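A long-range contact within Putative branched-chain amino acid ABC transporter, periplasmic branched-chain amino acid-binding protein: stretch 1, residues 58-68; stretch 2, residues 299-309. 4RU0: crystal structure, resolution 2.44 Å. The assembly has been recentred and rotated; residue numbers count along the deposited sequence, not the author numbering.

Stretch 1, residues 58-68: IDYLNYINQVE
Stretch 2 (299-309) EIHKRLKQYIL

The contact is a steeply crossed packing of two helices, largely apolar and centred on Tyr63, with one weak hydrogen bond from Arg303 as its polar link across the stretches. Stretch 1 carries a helix that begins earlier in the chain, and stretch 2 is helical through 299-309; their axes approach to 10.0 Å with a signed crossing angle of 73°, and 489 Å² is buried in total. In stretch 1 regular i to i+4 hydrogen bonds run up to Glu68 N, which lies 3.3 Å from Ile64 O. Stretch 2 widens into a pi-type turn at 305-309, where Leu309 N bonds to Leu304 O at 3.0 Å.

The backbones come nearest at Asp59 and Ile308, whose CA atoms are 7.0 Å apart. Ile308 (chi1 p, chi2 t) points toward stretch 1 and sets its CD1 against the first helix, 3.3 Å from both Asp59 O and Asp59 CB; the same methyl lies 4.4 Å from Tyr63 CB. The Asp59 carboxylate (chi1 m) finds its hydrogen bonds elsewhere in the structure.

Tyr63, chi1 t and chi2 85°, points toward stretch 2 and gives up the largest area, 97 Å². Its ring meets Tyr307 (chi1 m, chi2 -36°) edge to edge, Tyr63 CE1 lying 3.6 Å from Tyr307 CD2. That same CD2 is 3.5 Å from Val67 CG2, one turn further along (Val67 chi1 t).

Ile300 (chi1 t, chi2 p) brings its CD1 to two tyrosines, 3.9 Å from Tyr60 CE1, at the edge of that ring, and 4.3 Å from Tyr63 CE2. Tyr60 is also chi1 t.

At the Tyr63 hydroxyl, Arg303 (chi1 m, then extended) donates a weak hydrogen bond from NH1 to Tyr63 OH at 3.3 Å, with an N-H...O angle of 159° and the hydroxyl near the guanidinium plane. Arg303 NH2 forms a salt bridge with Glu299 OE2 at 2.9 Å, one turn earlier.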

# COMPACT_ATOMS: atom_id res chain seq x y z
N ILE A 58 -7.93 5.59 13.10
CA ILE A 58 -8.83 6.21 14.05
C ILE A 58 -8.32 7.57 14.53
O ILE A 58 -9.07 8.53 14.52
CB ILE A 58 -9.09 5.27 15.24
CG1 ILE A 58 -9.88 4.05 14.79
CG2 ILE A 58 -9.88 5.99 16.32
CD1 ILE A 58 -9.75 2.85 15.70
N ASP A 59 -7.05 7.66 14.89
CA ASP A 59 -6.54 8.90 15.44
C ASP A 59 -6.62 10.00 14.42
O ASP A 59 -6.96 11.12 14.74
CB ASP A 59 -5.13 8.75 16.00
CG ASP A 59 -5.08 7.88 17.22
OD1 ASP A 59 -4.00 7.41 17.61
OD2 ASP A 59 -6.15 7.64 17.80
N TYR A 60 -6.31 9.68 13.17
CA TYR A 60 -6.42 10.69 12.13
C TYR A 60 -7.87 11.14 11.92
O TYR A 60 -8.12 12.31 11.63
CB TYR A 60 -5.76 10.29 10.83
CG TYR A 60 -5.77 11.40 9.83
CD1 TYR A 60 -5.02 12.54 10.02
CD2 TYR A 60 -6.55 11.34 8.70
CE1 TYR A 60 -5.03 13.57 9.11
CE2 TYR A 60 -6.57 12.37 7.79
CZ TYR A 60 -5.80 13.48 8.01
OH TYR A 60 -5.83 14.50 7.11
N LEU A 61 -8.81 10.20 12.03
CA LEU A 61 -10.22 10.53 11.90
C LEU A 61 -10.67 11.37 13.09
O LEU A 61 -11.44 12.33 12.94
CB LEU A 61 -11.08 9.27 11.78
CG LEU A 61 -10.96 8.41 10.52
CD1 LEU A 61 -11.82 7.17 10.62
CD2 LEU A 61 -11.32 9.21 9.28
N ASN A 62 -10.19 11.00 14.27
CA ASN A 62 -10.47 11.75 15.49
C ASN A 62 -9.98 13.19 15.36
O ASN A 62 -10.70 14.14 15.66
CB ASN A 62 -9.81 11.07 16.69
CG ASN A 62 -10.74 10.95 17.88
OD1 ASN A 62 -11.59 11.81 18.10
ND2 ASN A 62 -10.59 9.87 18.64
N TYR A 63 -8.74 13.32 14.89
CA TYR A 63 -8.10 14.61 14.66
C TYR A 63 -8.92 15.51 13.74
O TYR A 63 -9.15 16.67 14.04
CB TYR A 63 -6.69 14.40 14.09
CG TYR A 63 -6.05 15.66 13.55
CD1 TYR A 63 -5.37 16.54 14.39
CD2 TYR A 63 -6.12 15.97 12.20
CE1 TYR A 63 -4.79 17.69 13.90
CE2 TYR A 63 -5.54 17.12 11.70
CZ TYR A 63 -4.88 17.98 12.55
OH TYR A 63 -4.30 19.12 12.05
N ILE A 64 -9.36 14.96 12.61
CA ILE A 64 -10.12 15.72 11.62
C ILE A 64 -11.41 16.29 12.22
O ILE A 64 -11.78 17.43 11.94
CB ILE A 64 -10.47 14.85 10.40
CG1 ILE A 64 -9.20 14.54 9.60
CG2 ILE A 64 -11.49 15.54 9.50
CD1 ILE A 64 -8.58 15.76 8.95
N ASN A 65 -12.07 15.51 13.07
CA ASN A 65 -13.31 15.94 13.70
C ASN A 65 -13.10 17.04 14.72
O ASN A 65 -13.78 18.07 14.69
CB ASN A 65 -14.01 14.75 14.37
CG ASN A 65 -14.90 13.98 13.42
OD1 ASN A 65 -15.31 14.48 12.37
ND2 ASN A 65 -15.22 12.74 13.78
N GLN A 66 -12.16 16.83 15.63
CA GLN A 66 -12.01 17.71 16.78
C GLN A 66 -11.19 18.97 16.47
O GLN A 66 -11.43 20.02 17.06
CB GLN A 66 -11.38 16.93 17.94
CG GLN A 66 -12.14 15.66 18.30
CD GLN A 66 -11.67 15.03 19.59
OE1 GLN A 66 -10.91 15.63 20.35
NE2 GLN A 66 -12.12 13.81 19.86
N VAL A 67 -10.24 18.87 15.54
CA VAL A 67 -9.35 20.00 15.26
C VAL A 67 -9.77 20.82 14.04
O VAL A 67 -9.60 22.04 14.03
CB VAL A 67 -7.90 19.51 15.06
CG1 VAL A 67 -6.95 20.68 14.86
CG2 VAL A 67 -7.46 18.68 16.25
N GLU A 68 -10.31 20.18 13.01
CA GLU A 68 -10.80 20.91 11.84
C GLU A 68 -12.32 20.94 11.75
O GLU A 68 -12.88 21.39 10.75
CB GLU A 68 -10.23 20.31 10.55
CG GLU A 68 -8.76 20.62 10.30
CD GLU A 68 -7.87 19.45 10.61
OE1 GLU A 68 -8.20 18.70 11.56
OE2 GLU A 68 -6.85 19.26 9.91
N GLU A 299 5.36 16.28 10.37
CA GLU A 299 4.54 17.38 10.86
C GLU A 299 3.22 16.90 11.45
O GLU A 299 2.84 17.29 12.56
CB GLU A 299 4.28 18.40 9.76
CG GLU A 299 3.46 19.60 10.23
CD GLU A 299 3.23 20.63 9.15
OE1 GLU A 299 3.49 20.33 7.97
OE2 GLU A 299 2.80 21.76 9.49
N ILE A 300 2.52 16.05 10.70
CA ILE A 300 1.22 15.53 11.12
C ILE A 300 1.34 14.77 12.44
O ILE A 300 0.45 14.85 13.29
CB ILE A 300 0.59 14.62 10.03
CG1 ILE A 300 -0.79 14.10 10.47
CG2 ILE A 300 1.51 13.46 9.68
CD1 ILE A 300 -1.84 15.19 10.62
N HIS A 301 2.44 14.04 12.61
CA HIS A 301 2.67 13.23 13.81
C HIS A 301 2.72 14.07 15.08
O HIS A 301 2.28 13.63 16.14
CB HIS A 301 3.97 12.44 13.67
CG HIS A 301 3.86 11.24 12.80
ND1 HIS A 301 3.68 9.97 13.30
CD2 HIS A 301 3.90 11.10 11.45
CE1 HIS A 301 3.62 9.10 12.31
NE2 HIS A 301 3.75 9.77 11.17
N LYS A 302 3.25 15.28 14.96
CA LYS A 302 3.37 16.15 16.13
C LYS A 302 2.03 16.78 16.49
O LYS A 302 1.76 17.03 17.66
CB LYS A 302 4.44 17.22 15.88
CG LYS A 302 5.85 16.68 16.00
CD LYS A 302 6.89 17.67 15.51
CE LYS A 302 8.29 17.25 15.94
NZ LYS A 302 8.61 15.86 15.53
N ARG A 303 1.20 17.03 15.48
CA ARG A 303 -0.17 17.50 15.73
C ARG A 303 -0.95 16.42 16.48
O ARG A 303 -1.76 16.72 17.36
CB ARG A 303 -0.89 17.85 14.43
CG ARG A 303 -0.18 18.85 13.56
CD ARG A 303 -1.02 19.18 12.34
NE ARG A 303 -0.26 19.94 11.35
CZ ARG A 303 -0.75 20.34 10.18
NH1 ARG A 303 -2.00 20.06 9.85
NH2 ARG A 303 0.02 21.02 9.34
N LEU A 304 -0.70 15.17 16.12
CA LEU A 304 -1.34 14.03 16.77
C LEU A 304 -0.97 13.98 18.24
O LEU A 304 -1.83 13.84 19.11
CB LEU A 304 -0.95 12.72 16.07
CG LEU A 304 -1.91 12.13 15.03
CD1 LEU A 304 -2.21 13.13 13.92
CD2 LEU A 304 -1.33 10.84 14.45
N LYS A 305 0.33 14.11 18.53
CA LYS A 305 0.79 14.11 19.91
C LYS A 305 0.19 15.29 20.67
O LYS A 305 -0.29 15.13 21.79
CB LYS A 305 2.32 14.16 19.97
CG LYS A 305 2.87 14.04 21.38
CD LYS A 305 4.30 13.53 21.37
CE LYS A 305 4.38 12.12 20.79
NZ LYS A 305 5.78 11.63 20.65
N GLN A 306 0.17 16.46 20.04
CA GLN A 306 -0.33 17.68 20.66
C GLN A 306 -1.82 17.60 21.01
O GLN A 306 -2.28 18.27 21.94
CB GLN A 306 -0.06 18.88 19.75
CG GLN A 306 -0.43 20.24 20.34
CD GLN A 306 -0.15 21.38 19.38
OE1 GLN A 306 0.65 21.25 18.46
NE2 GLN A 306 -0.83 22.51 19.60
N TYR A 307 -2.58 16.79 20.28
CA TYR A 307 -4.04 16.85 20.38
C TYR A 307 -4.72 15.57 20.89
O TYR A 307 -5.65 15.65 21.69
CB TYR A 307 -4.62 17.22 19.01
CG TYR A 307 -4.34 18.64 18.58
CD1 TYR A 307 -4.30 19.68 19.50
CD2 TYR A 307 -4.11 18.94 17.24
CE1 TYR A 307 -4.04 20.98 19.10
CE2 TYR A 307 -3.86 20.24 16.83
CZ TYR A 307 -3.82 21.25 17.77
OH TYR A 307 -3.56 22.54 17.36
N ILE A 308 -4.29 14.40 20.43
CA ILE A 308 -4.96 13.16 20.83
C ILE A 308 -4.08 12.22 21.66
O ILE A 308 -4.59 11.43 22.46
CB ILE A 308 -5.48 12.37 19.60
CG1 ILE A 308 -4.38 12.22 18.55
CG2 ILE A 308 -6.70 13.05 19.00
CD1 ILE A 308 -4.88 11.83 17.19
N LEU A 309 -2.77 12.31 21.49
CA LEU A 309 -1.87 11.46 22.27
C LEU A 309 -1.68 12.00 23.68
O LEU A 309 -1.80 11.25 24.65
CB LEU A 309 -0.52 11.33 21.57
CG LEU A 309 -0.37 10.25 20.50
CD1 LEU A 309 -0.77 8.90 21.05
CD2 LEU A 309 -1.17 10.58 19.25